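Local atomic coordinates of dehydrogenase (Chromobacterium violaceum, PDB entry 3Q2I), a protein that probably oxidises a UDP-linked N-acetylglucosamine uronic acid with NAD as cofactor, in the biosynthesis of 2,3-diacetamido-2,3-dideoxy-D-mannuronic acid. Residues F16-C21 against I78-T83. Residues are numbered along the deposited sequence; the frame is centred on the assembly and turned at random.
Sequences FALVGC and IVILTT. With NAI (1,4-dihydronicotinamide adenine dinucleotide), chain B.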
loop_
_atom_site.group_PDB
_atom_site.type_symbol
_atom_site.label_atom_id
_atom_site.label_comp_id
_atom_site.label_asym_id
_atom_site.label_seq_id
_atom_site.Cartn_x
_atom_site.Cartn_y
_atom_site.Cartn_z
ATOM N N PHE A 16 -35.610 -16.175 -35.068
ATOM C CA PHE A 16 -34.691 -15.139 -34.538
ATOM C C PHE A 16 -35.313 -13.749 -34.579
ATOM O O PHE A 16 -36.053 -13.387 -35.506
ATOM C CB PHE A 16 -33.424 -15.168 -35.370
ATOM C CG PHE A 16 -32.546 -16.373 -35.123
ATOM C CD1 PHE A 16 -31.548 -16.336 -34.151
ATOM C CD2 PHE A 16 -32.767 -17.579 -35.784
ATOM C CE1 PHE A 16 -30.761 -17.446 -33.920
ATOM C CE2 PHE A 16 -31.977 -18.690 -35.564
ATOM C CZ PHE A 16 -30.983 -18.637 -34.607
ATOM N N ALA A 17 -35.013 -12.908 -33.584
ATOM C CA ALA A 17 -35.296 -11.483 -33.703
ATOM C C ALA A 17 -33.943 -10.783 -33.518
ATOM O O ALA A 17 -33.002 -11.370 -32.917
ATOM C CB ALA A 17 -36.266 -11.013 -32.638
ATOM N N LEU A 18 -33.798 -9.603 -34.117
ATOM C CA LEU A 18 -32.521 -8.911 -33.988
ATOM C C LEU A 18 -32.679 -7.440 -33.615
ATOM O O LEU A 18 -33.548 -6.735 -34.123
ATOM C CB LEU A 18 -31.673 -9.056 -35.251
ATOM C CG LEU A 18 -30.349 -8.291 -35.446
ATOM C CD1 LEU A 18 -29.343 -9.069 -36.215
ATOM C CD2 LEU A 18 -30.487 -6.850 -35.941
ATOM N N VAL A 19 -31.846 -6.948 -32.700
ATOM C CA VAL A 19 -31.904 -5.533 -32.346
ATOM C C VAL A 19 -30.554 -4.869 -32.596
ATOM O O VAL A 19 -29.503 -5.421 -32.224
ATOM C CB VAL A 19 -32.404 -5.306 -30.881
ATOM C CG1 VAL A 19 -31.578 -6.083 -29.886
ATOM C CG2 VAL A 19 -32.498 -3.844 -30.537
ATOM N N GLY A 20 -30.603 -3.751 -33.306
ATOM C CA GLY A 20 -29.382 -3.060 -33.749
ATOM C C GLY A 20 -28.941 -3.339 -35.171
ATOM O O GLY A 20 -28.135 -4.211 -35.467
ATOM N N CYS A 21 -29.535 -2.574 -36.087
ATOM C CA CYS A 21 -29.412 -2.924 -37.477
ATOM C C CYS A 21 -28.248 -2.106 -38.055
ATOM O O CYS A 21 -28.450 -1.237 -38.922
ATOM C CB CYS A 21 -30.696 -2.480 -38.196
ATOM S SG CYS A 21 -32.091 -3.569 -37.795
ATOM N N ILE A 78 -34.880 -16.850 -30.116
ATOM C CA ILE A 78 -33.644 -16.140 -29.726
ATOM C C ILE A 78 -33.680 -14.679 -30.175
ATOM O O ILE A 78 -34.130 -14.367 -31.281
ATOM C CB ILE A 78 -32.468 -16.798 -30.416
ATOM C CG1 ILE A 78 -32.363 -18.207 -29.846
ATOM C CG2 ILE A 78 -31.165 -15.897 -30.285
ATOM C CD1 ILE A 78 -31.390 -19.111 -30.546
ATOM N N VAL A 79 -33.203 -13.770 -29.325
ATOM C CA VAL A 79 -33.137 -12.339 -29.629
ATOM C C VAL A 79 -31.653 -12.031 -29.745
ATOM O O VAL A 79 -30.878 -12.391 -28.846
ATOM C CB VAL A 79 -33.760 -11.429 -28.546
ATOM C CG1 VAL A 79 -33.590 -9.937 -28.913
ATOM C CG2 VAL A 79 -35.273 -11.687 -28.427
ATOM N N ILE A 80 -31.247 -11.452 -30.866
ATOM C CA ILE A 80 -29.832 -11.261 -31.192
ATOM C C ILE A 80 -29.527 -9.794 -30.874
ATOM O O ILE A 80 -30.291 -8.888 -31.254
ATOM C CB ILE A 80 -29.598 -11.442 -32.694
ATOM C CG1 ILE A 80 -29.987 -12.870 -33.133
ATOM C CG2 ILE A 80 -28.170 -11.147 -33.041
ATOM C CD1 ILE A 80 -30.493 -12.923 -34.596
ATOM N N LEU A 81 -28.439 -9.544 -30.127
ATOM C CA LEU A 81 -28.099 -8.167 -29.744
ATOM C C LEU A 81 -26.881 -7.680 -30.543
ATOM O O LEU A 81 -25.751 -8.147 -30.327
ATOM C CB LEU A 81 -27.724 -8.134 -28.239
ATOM C CG LEU A 81 -28.797 -8.722 -27.341
ATOM C CD1 LEU A 81 -28.367 -8.513 -25.847
ATOM C CD2 LEU A 81 -30.124 -8.072 -27.594
ATOM N N THR A 82 -27.112 -6.794 -31.512
ATOM C CA THR A 82 -26.056 -6.256 -32.357
ATOM C C THR A 82 -26.050 -4.710 -32.220
ATOM O O THR A 82 -25.720 -3.959 -33.152
ATOM C CB THR A 82 -26.216 -6.712 -33.842
ATOM O OG1 THR A 82 -27.582 -6.516 -34.214
ATOM C CG2 THR A 82 -25.803 -8.147 -34.072
ATOM N N THR A 83 -26.368 -4.252 -31.017
ATOM C CA THR A 83 -26.307 -2.865 -30.559
ATOM C C THR A 83 -24.931 -2.497 -30.010
ATOM O O THR A 83 -24.051 -3.356 -29.885
ATOM C CB THR A 83 -27.330 -2.654 -29.445
ATOM O OG1 THR A 83 -27.282 -3.774 -28.539
ATOM C CG2 THR A 83 -28.766 -2.566 -30.037
HETATM P PA NAI B . -23.108 0.106 -35.377
HETATM O O1A NAI B . -22.959 1.451 -34.793
HETATM O O2A NAI B . -22.812 -0.110 -36.927
HETATM O O5B NAI B . -24.535 -0.525 -35.132
HETATM C C5B NAI B . -25.294 0.297 -34.291
HETATM C C4B NAI B . -26.751 -0.130 -34.403
HETATM O O4B NAI B . -27.452 -0.200 -33.149
HETATM C C3B NAI B . -27.192 1.157 -35.103
HETATM O O3B NAI B . -27.936 0.858 -36.293
HETATM C C2B NAI B . -27.901 1.977 -34.011
HETATM O O2B NAI B . -28.904 2.862 -34.495
HETATM C C1B NAI B . -28.508 0.795 -33.219
HETATM N N9A NAI B . -28.975 1.157 -31.900
HETATM C C8A NAI B . -28.317 1.935 -30.979
HETATM N N7A NAI B . -29.026 1.971 -29.886
HETATM C C5A NAI B . -30.122 1.148 -29.994
HETATM C C6A NAI B . -31.217 0.809 -29.172
HETATM N N6A NAI B . -31.348 1.292 -27.887
HETATM N N1A NAI B . -32.156 -0.018 -29.662
HETATM C C2A NAI B . -32.049 -0.477 -30.892
HETATM N N3A NAI B . -31.051 -0.201 -31.729
HETATM C C4A NAI B . -30.086 0.640 -31.299
HETATM O O3 NAI B . -22.138 -0.875 -34.582
HETATM P PN NAI B . -21.606 -2.267 -34.997
HETATM O O1N NAI B . -20.213 -2.172 -35.552
HETATM O O2N NAI B . -22.595 -3.126 -35.822
HETATM O O5D NAI B . -21.196 -3.018 -33.613
HETATM C C5D NAI B . -22.351 -3.597 -33.051
HETATM C C4D NAI B . -21.992 -4.580 -31.941
HETATM O O4D NAI B . -21.329 -5.665 -32.611
HETATM C C3D NAI B . -20.919 -4.066 -30.939
HETATM O O3D NAI B . -21.201 -4.705 -29.692
HETATM C C2D NAI B . -19.606 -4.639 -31.486
HETATM O O2D NAI B . -18.661 -4.912 -30.454
HETATM C C1D NAI B . -20.039 -5.991 -32.126
HETATM N N1N NAI B . -19.157 -6.427 -33.185
HETATM C C2N NAI B . -18.692 -7.658 -33.171
HETATM C C3N NAI B . -17.775 -8.122 -34.122
HETATM C C7N NAI B . -17.287 -9.519 -34.112
HETATM O O7N NAI B . -16.230 -9.901 -34.580
HETATM N N7N NAI B . -18.045 -10.499 -33.537
HETATM C C4N NAI B . -17.287 -7.181 -35.051
HETATM C C5N NAI B . -17.885 -5.934 -35.090
HETATM C C6N NAI B . -18.810 -5.563 -34.146
#
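Phe16 to Val19 pair with Ile78 to Leu81 as parallel strands, their axes 25° apart, through four backbone hydrogen bonds: Ala17 N to Ile78 O, Ile80 N to Ala17 O, Val19 N to Ile80 O and Thr82 N to Val19 O. Phe16, Leu18, Ile78 and Ile80 share the sheet face covered by helix 25-34. Ile80 CD1 comes obliquely to the Phe16 ring, 3.6 Å from Phe16 CD1. The CG1 branch of Ile80 lies beside its own backbone N (chi1 -61°), and Ile80 CD1 is also 3.4 Å from Ala17 O. Ile78 runs alongside the same ring, and Ile78 CD1 is 3.8 Å from Phe16 CE1. On the other face, Val19 CG1 presses tightly on Leu81 CD2, at 3.4 Å.

These are the first and fourth strands of the Rossmann fold, neighbours at the centre of its parallel sheet (order 3-2-1-4-5-6). Their C-terminal ends hold the dinucleotide. Val19 CG2 lies 3.4 Å from C2A of the NADH adenine. Gly20, probably the first glycine of the GxGxxA motif, brings its CA to 3.5 Å from the cofactor's O4B. Thr82 OG1 ties its loop to the end of strand 16-19 and the glycine that follows: it lies 2.7 Å from Gly20 O and 3.0 Å from Val19 O, and its single proton can serve either carbonyl. Leu18 CD2 packs against that hydroxyl. Thr83 O accepts a hydrogen bond from His88 and may also accept one from the cofactor's O3D.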